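Local coordinates for NanU sialic acid binding protein (Bacteroides fragilis, PDB 4L7T) that binds sialic acid with high affinity as a SusD-family protein of the bacterial outer membrane, probably working with the transporter NanO, at residues M109-K112 against T113-T117; E182-T185 against A186-G190; R325-L328 against Y329-F333. One frame throughout, in Å; residues are numbered along the deposited sequence.

Contact 1. Residues M109-K112 against T113-T117; sequences MIAK and TKETT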
loop_
_atom_site.group_PDB
_atom_site.type_symbol
_atom_site.label_atom_id
_atom_site.label_comp_id
_atom_site.label_asym_id
_atom_site.label_seq_id
_atom_site.Cartn_x
_atom_site.Cartn_y
_atom_site.Cartn_z
ATOM N N MET A 109 -8.579 -13.271 -19.279
ATOM C CA MET A 109 -8.475 -12.001 -20.116
ATOM C C MET A 109 -7.334 -12.090 -21.081
ATOM O O MET A 109 -7.491 -11.746 -22.277
ATOM C CB MET A 109 -8.417 -10.756 -19.220
ATOM C CG MET A 109 -8.281 -9.410 -20.037
ATOM S SD MET A 109 -9.840 -9.135 -20.824
ATOM C CE MET A 109 -9.561 -7.420 -21.466
ATOM N N ILE A 110 -6.172 -12.505 -20.606
ATOM C CA ILE A 110 -5.025 -12.623 -21.439
ATOM C C ILE A 110 -5.230 -13.560 -22.631
ATOM O O ILE A 110 -4.852 -13.196 -23.758
ATOM C CB ILE A 110 -3.755 -13.003 -20.626
ATOM C CG1 ILE A 110 -3.435 -11.810 -19.723
ATOM C CG2 ILE A 110 -2.634 -13.387 -21.544
ATOM C CD1 ILE A 110 -2.310 -12.134 -18.658
ATOM N N ALA A 111 -5.780 -14.781 -22.384
ATOM C CA ALA A 111 -5.967 -15.728 -23.493
ATOM C C ALA A 111 -7.034 -15.151 -24.441
ATOM O O ALA A 111 -6.852 -15.206 -25.649
ATOM C CB ALA A 111 -6.454 -17.095 -22.961
ATOM N N LYS A 112 -8.083 -14.561 -23.913
ATOM C CA LYS A 112 -9.189 -14.096 -24.820
ATOM C C LYS A 112 -8.677 -12.949 -25.692
ATOM O O LYS A 112 -8.976 -12.880 -26.930
ATOM C CB LYS A 112 -10.446 -13.633 -24.087
ATOM C CG LYS A 112 -11.270 -14.811 -23.435
ATOM C CD LYS A 112 -11.736 -15.869 -24.466
ATOM C CE LYS A 112 -12.706 -16.837 -23.783
ATOM N NZ LYS A 112 -13.253 -17.875 -24.787
ATOM N N THR A 113 -7.892 -12.055 -25.083
ATOM C CA THR A 113 -7.322 -10.944 -25.866
ATOM C C THR A 113 -6.304 -11.382 -26.852
ATOM O O THR A 113 -6.253 -10.812 -27.977
ATOM C CB THR A 113 -6.718 -9.932 -24.832
ATOM O OG1 THR A 113 -7.752 -9.548 -23.953
ATOM C CG2 THR A 113 -6.206 -8.648 -25.544
ATOM N N LYS A 114 -5.449 -12.329 -26.524
ATOM C CA LYS A 114 -4.527 -12.835 -27.539
ATOM C C LYS A 114 -5.226 -13.507 -28.756
ATOM O O LYS A 114 -4.688 -13.471 -29.870
ATOM C CB LYS A 114 -3.464 -13.783 -26.963
ATOM C CG LYS A 114 -2.483 -13.080 -26.010
ATOM C CD LYS A 114 -1.539 -14.113 -25.440
ATOM C CE LYS A 114 -0.320 -13.487 -24.769
ATOM N NZ LYS A 114 0.457 -12.431 -25.562
ATOM N N GLU A 115 -6.420 -14.055 -28.521
ATOM C CA GLU A 115 -7.158 -14.857 -29.527
ATOM C C GLU A 115 -8.169 -14.063 -30.361
ATOM O O GLU A 115 -8.742 -14.600 -31.318
ATOM C CB GLU A 115 -8.017 -15.947 -28.808
ATOM C CG GLU A 115 -7.158 -17.030 -28.159
ATOM C CD GLU A 115 -7.876 -17.886 -27.042
ATOM O OE1 GLU A 115 -9.097 -17.680 -26.757
ATOM O OE2 GLU A 115 -7.164 -18.742 -26.433
ATOM N N THR A 116 -8.452 -12.833 -29.987
ATOM C CA THR A 116 -9.612 -12.169 -30.535
ATOM C C THR A 116 -9.408 -11.755 -31.984
ATOM O O THR A 116 -8.294 -11.640 -32.465
ATOM C CB THR A 116 -9.928 -10.925 -29.736
ATOM O OG1 THR A 116 -11.215 -10.402 -30.085
ATOM C CG2 THR A 116 -8.869 -9.830 -29.921
ATOM N N THR A 117 -10.539 -11.572 -32.650
ATOM C CA THR A 117 -10.542 -10.933 -33.988
ATOM C C THR A 117 -11.363 -9.681 -34.018
ATOM O O THR A 117 -11.642 -9.116 -35.112
ATOM C CB THR A 117 -11.011 -11.911 -35.055
ATOM O OG1 THR A 117 -12.409 -11.889 -35.119
ATOM C CG2 THR A 117 -10.547 -13.281 -34.757
HETATM O O HOH W 1 -11.193 -18.967 -25.437
#
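Met109 and Thr113 meet one helical turn apart, where the carbonyl oxygen of Met109 is gripped twice. Thr113 N donates to Met109 O at 2.9 Å, and Thr113 OG1 to the same oxygen at 2.8 Å, from opposite faces of the carbonyl plane. This second bond is made possible by chi1 of -57°, which turns OG1 back beside the backbone N and leaves CG2 anti to that nitrogen, beside the carbonyl carbon. A buried hydroxyl thus finds its acceptor within its own helix. The Met109 chain bends at chi2 (71°), bringing its methyl CE to 3.7 Å from Thr113 OG1 and laying the flexible thioether against Phe39 and Leu43. Such i to i+4 pairing belongs to helix 99-115, whose inner face packs on helices 33-48 and 121-146 in this SusD-family protein. One residue further on, Ile110 and Lys114 run side by side in the same direction, and Ile110 CG2 touches Lys114 CE at 4.0 Å, the lysine's methylenes covering the isoleucine's branch. Glu115 folds back over the preceding turn, with its CG 3.1 Å from Ala111 O, and the small Ala111 leaves room for it. Its chain crosses that of Lys112, Lys112 CD 3.9 Å from Glu115 OE1, the charged ends not touching. Lys112 NZ bonds to Ala25 O and makes a cation-pi pair with Trp30. Thr116 OG1 bonds to Val118 N in an ST turn.

Contact 2. Residues E182-T185 against A186-G190; sequences EDIT and ASEKG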
loop_
_atom_site.group_PDB
_atom_site.type_symbol
_atom_site.label_atom_id
_atom_site.label_comp_id
_atom_site.label_asym_id
_atom_site.label_seq_id
_atom_site.Cartn_x
_atom_site.Cartn_y
_atom_site.Cartn_z
ATOM N N GLU A 182 9.258 -11.321 -16.652
ATOM C CA GLU A 182 8.626 -11.589 -17.973
ATOM C C GLU A 182 7.270 -10.892 -18.175
ATOM O O GLU A 182 6.956 -10.401 -19.301
ATOM C CB GLU A 182 8.466 -13.089 -18.239
ATOM C CG GLU A 182 9.780 -13.813 -18.296
ATOM C CD GLU A 182 9.621 -15.294 -18.768
ATOM O OE1 GLU A 182 8.546 -15.674 -19.308
ATOM O OE2 GLU A 182 10.602 -16.053 -18.621
ATOM N N ASP A 183 6.423 -10.867 -17.138
ATOM C CA ASP A 183 5.160 -10.208 -17.240
ATOM C C ASP A 183 5.338 -8.672 -17.353
ATOM O O ASP A 183 4.548 -8.017 -18.023
ATOM C CB ASP A 183 4.258 -10.544 -16.026
ATOM C CG ASP A 183 3.600 -11.917 -16.157
ATOM O OD1 ASP A 183 3.566 -12.473 -17.318
ATOM O OD2 ASP A 183 3.103 -12.462 -15.111
ATOM N N ILE A 184 6.354 -8.129 -16.648
ATOM C CA ILE A 184 6.638 -6.649 -16.771
ATOM C C ILE A 184 7.002 -6.340 -18.246
ATOM O O ILE A 184 6.482 -5.392 -18.849
ATOM C CB ILE A 184 7.681 -6.137 -15.735
ATOM C CG1 ILE A 184 7.051 -6.192 -14.355
ATOM C CG2 ILE A 184 8.243 -4.765 -16.236
ATOM C CD1 ILE A 184 8.097 -5.954 -13.247
ATOM N N THR A 185 7.889 -7.139 -18.810
ATOM C CA THR A 185 8.275 -6.957 -20.218
ATOM C C THR A 185 7.083 -7.137 -21.131
ATOM O O THR A 185 6.939 -6.348 -22.064
ATOM C CB THR A 185 9.348 -8.017 -20.585
ATOM O OG1 THR A 185 10.508 -7.818 -19.770
ATOM C CG2 THR A 185 9.818 -7.817 -22.002
ATOM N N ALA A 186 6.205 -8.107 -20.903
ATOM C CA ALA A 186 5.018 -8.232 -21.760
ATOM C C ALA A 186 4.062 -7.045 -21.580
ATOM O O ALA A 186 3.391 -6.588 -22.543
ATOM C CB ALA A 186 4.269 -9.589 -21.429
ATOM N N SER A 187 3.915 -6.515 -20.345
ATOM C CA SER A 187 3.093 -5.336 -20.094
ATOM C C SER A 187 3.634 -4.111 -20.880
ATOM O O SER A 187 2.851 -3.382 -21.509
ATOM C CB SER A 187 3.043 -5.010 -18.551
ATOM O OG SER A 187 2.326 -3.818 -18.399
ATOM N N GLU A 188 4.941 -3.869 -20.792
ATOM C CA GLU A 188 5.596 -2.770 -21.505
ATOM C C GLU A 188 5.390 -2.928 -22.986
ATOM O O GLU A 188 5.144 -1.913 -23.655
ATOM C CB GLU A 188 7.102 -2.777 -21.200
ATOM C CG GLU A 188 7.393 -2.312 -19.767
ATOM C CD GLU A 188 8.903 -2.222 -19.500
ATOM O OE1 GLU A 188 9.597 -3.247 -19.477
ATOM O OE2 GLU A 188 9.430 -1.077 -19.432
ATOM N N LYS A 189 5.540 -4.165 -23.474
ATOM C CA LYS A 189 5.305 -4.410 -24.901
ATOM C C LYS A 189 3.881 -3.983 -25.279
ATOM O O LYS A 189 3.682 -3.362 -26.382
ATOM C CB LYS A 189 5.596 -5.865 -25.251
ATOM C CG LYS A 189 5.529 -6.149 -26.779
ATOM C CD LYS A 189 5.554 -7.640 -27.049
ATOM C CE LYS A 189 5.466 -7.897 -28.579
ATOM N NZ LYS A 189 6.812 -7.984 -29.130
ATOM N N GLY A 190 2.884 -4.263 -24.410
ATOM C CA GLY A 190 1.494 -3.955 -24.735
ATOM C C GLY A 190 1.304 -2.445 -24.782
ATOM O O GLY A 190 0.684 -1.874 -25.712
HETATM O O HOH W 2 11.264 -5.131 -18.872
#
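The carboxylate of Glu188 has the CG2 methyl of Ile184 over one face, out beyond OE1, with CG2 3.8 Å from Glu188 OE1. Close to the plane, at the OE1 edge, a water donates to Glu188 OE1 over 2.6 Å and also bonds to Thr185 OG1 at 2.9 Å, tying the two polar side chains of one helix turn together. The other oxygen, OE2, takes a hydrogen bond from Gln210 and a salt bridge from Lys213, so the flat group is fixed in its rotation by partners at both oxygens. Further back along the chain, Glu188 CG lies 3.3 Å from Ile184 O, placed there by a chi1 of -72° that swings CG beside the backbone N, while Glu188 N bonds to that carbonyl almost straight on at 2.9 Å. The polar threonine suits the outer surface, and its hydroxyl is also bonded to Lys181 O. Ser187 is small enough for a buried place, and its OG, anti to the backbone N, bonds to Gly129 O and Thr209 OG1. Helix 173-191 is held on two flanks: Asp183, Ala186 and Ser187 lie against Tyr132 of helix 121-146, with Asp183 salt-bridged to Arg135, while Ile184 and Glu188 pack on helix 206-223.

Contact 3. Residues R325-L328 against Y329-F333; sequences RYDL and YNKAF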
loop_
_atom_site.group_PDB
_atom_site.type_symbol
_atom_site.label_atom_id
_atom_site.label_comp_id
_atom_site.label_asym_id
_atom_site.label_seq_id
_atom_site.Cartn_x
_atom_site.Cartn_y
_atom_site.Cartn_z
ATOM N N ARG A 325 1.039 3.355 17.934
ATOM C CA ARG A 325 1.823 3.546 19.177
ATOM C C ARG A 325 1.599 4.997 19.682
ATOM O O ARG A 325 1.733 5.995 18.946
ATOM C CB ARG A 325 3.310 3.297 18.993
ATOM C CG ARG A 325 3.750 1.899 18.716
ATOM C CD ARG A 325 3.688 0.986 19.950
ATOM N NE ARG A 325 4.298 -0.320 19.643
ATOM C CZ ARG A 325 4.297 -1.373 20.479
ATOM N NH1 ARG A 325 3.754 -1.263 21.690
ATOM N NH2 ARG A 325 4.857 -2.528 20.116
ATOM N N TYR A 326 1.228 5.117 20.961
ATOM C CA TYR A 326 0.888 6.457 21.495
ATOM C C TYR A 326 1.999 7.504 21.305
ATOM O O TYR A 326 1.697 8.663 21.028
ATOM C CB TYR A 326 0.614 6.382 23.004
ATOM C CG TYR A 326 -0.500 5.430 23.474
ATOM C CD1 TYR A 326 -1.410 4.879 22.608
ATOM C CD2 TYR A 326 -0.604 5.112 24.819
ATOM C CE1 TYR A 326 -2.396 3.983 23.024
ATOM C CE2 TYR A 326 -1.627 4.256 25.264
ATOM C CZ TYR A 326 -2.527 3.703 24.337
ATOM O OH TYR A 326 -3.525 2.819 24.746
ATOM N N ASP A 327 3.252 7.087 21.490
ATOM C CA ASP A 327 4.359 8.022 21.364
ATOM C C ASP A 327 4.734 8.370 19.930
ATOM O O ASP A 327 5.554 9.262 19.738
ATOM C CB ASP A 327 5.570 7.544 22.106
ATOM C CG ASP A 327 6.183 6.293 21.544
ATOM O OD1 ASP A 327 5.619 5.631 20.624
ATOM O OD2 ASP A 327 7.273 5.945 22.040
ATOM N N LEU A 328 4.213 7.618 18.949
ATOM C CA LEU A 328 4.557 7.908 17.542
ATOM C C LEU A 328 4.046 9.262 17.097
ATOM O O LEU A 328 4.667 9.934 16.265
ATOM C CB LEU A 328 4.075 6.757 16.633
ATOM C CG LEU A 328 4.420 6.908 15.159
ATOM C CD1 LEU A 328 5.958 6.941 14.949
ATOM C CD2 LEU A 328 3.772 5.692 14.461
ATOM N N TYR A 329 2.982 9.729 17.728
ATOM C CA TYR A 329 2.331 10.948 17.388
ATOM C C TYR A 329 3.278 12.148 17.516
ATOM O O TYR A 329 3.220 13.057 16.642
ATOM C CB TYR A 329 1.141 11.218 18.308
ATOM C CG TYR A 329 0.383 12.497 17.959
ATOM C CD1 TYR A 329 -0.387 12.579 16.779
ATOM C CD2 TYR A 329 0.433 13.627 18.808
ATOM C CE1 TYR A 329 -1.125 13.777 16.454
ATOM C CE2 TYR A 329 -0.290 14.811 18.491
ATOM C CZ TYR A 329 -1.080 14.869 17.335
ATOM O OH TYR A 329 -1.794 16.015 17.021
ATOM N N ASN A 330 4.140 12.136 18.554
ATOM C CA ASN A 330 5.127 13.211 18.765
ATOM C C ASN A 330 6.540 12.894 18.318
ATOM O O ASN A 330 7.390 13.772 18.280
ATOM C CB ASN A 330 5.094 13.678 20.222
ATOM C CG ASN A 330 3.878 14.531 20.503
ATOM O OD1 ASN A 330 3.143 14.284 21.460
ATOM N ND2 ASN A 330 3.624 15.503 19.647
ATOM N N LYS A 331 6.803 11.648 17.960
ATOM C CA LYS A 331 8.141 11.265 17.475
ATOM C C LYS A 331 8.299 11.156 15.953
ATOM O O LYS A 331 9.389 10.841 15.516
ATOM C CB LYS A 331 8.609 9.926 18.071
ATOM C CG LYS A 331 8.955 10.107 19.557
ATOM C CD LYS A 331 9.337 8.803 20.179
ATOM C CE LYS A 331 9.870 9.102 21.568
ATOM N NZ LYS A 331 10.882 8.082 21.905
ATOM N N ALA A 332 7.214 11.250 15.209
ATOM C CA ALA A 332 7.296 10.992 13.762
ATOM C C ALA A 332 7.679 12.188 12.936
ATOM O O ALA A 332 8.227 11.965 11.822
ATOM C CB ALA A 332 6.016 10.420 13.236
ATOM N N PHE A 333 7.254 13.383 13.378
ATOM C CA PHE A 333 7.313 14.550 12.483
ATOM C C PHE A 333 7.996 15.723 13.155
ATOM O O PHE A 333 7.726 16.007 14.304
ATOM C CB PHE A 333 5.914 15.002 11.998
ATOM C CG PHE A 333 5.149 13.935 11.282
ATOM C CD1 PHE A 333 5.333 13.722 9.900
ATOM C CD2 PHE A 333 4.241 13.127 11.978
ATOM C CE1 PHE A 333 4.603 12.701 9.228
ATOM C CE2 PHE A 333 3.536 12.126 11.317
ATOM C CZ PHE A 333 3.680 11.932 9.939
#
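Leu328 and Ala332 form the close-packed half of this turn. Leu328 CD1 meets Ala332 CB at 3.9 Å, and the same CB lies 3.4 Å from Leu328 O. Leu328 holds CG anti to its backbone N (chi1 -178°), which directs the branched end toward Ile64 and Tyr445, and the short alanine methyl fits beside it, close to the carbonyl of Leu328. Tyr329 turns its ring toward strands 344-350 and 356-363 and makes a cation-pi pair with Lys340. The backbone bonds here are all weak: Asp327 O receives them from Asn330 N and from Lys331 N, the latter at 3.2 Å, and Leu328 O from Lys331 N and Ala332 N.

The other side is looser. The side chains of Asp327 and Lys331 cross, OD2 beside the lysine's methylenes, because a chi1 of 66° sets Asp327 CG between the backbone N and the carbonyl carbon. Asp327 OD2 is 4.0 Å from Lys331 CD and 4.2 Å from Lys331 NZ, too far for a salt bridge, though the opposite charges may still attract. Their firm partners lie beyond the turn: Asp327 OD1 bonds to Tyr445 OH and Lys331 NZ to Asp442 O. Asn330 makes the solvent side, as suits a polar residue. Before the helix, Leu328 N bonds to Arg325 O at 3.0 Å, and the backbone angles of Tyr326 and Asp327 make this a type I beta turn, leading from strand 323-324 straight into the single-turn helix 328-331.

Overall arrangement
The three contacts follow one another along the chain, two on helices and one where a loop runs into a short helix, none enclosing another. Contacts 1 and 2 are neighbours, their centres 16 Å apart and nearest atoms about 6 Å apart, on helices 99-115 and 173-191. Both of these helices pack on helix 121-146, whose Arg135 meets Ile110 from one and Asp183 from the other, in the SusD-like N-terminal region. Contact 3 lies on the opposite side of the chain's centre, its centre 51 Å from that of contact 1 and 42 Å from that of contact 2, among short strands and loops of the SusD-family region, so two distant parts of one chain are involved.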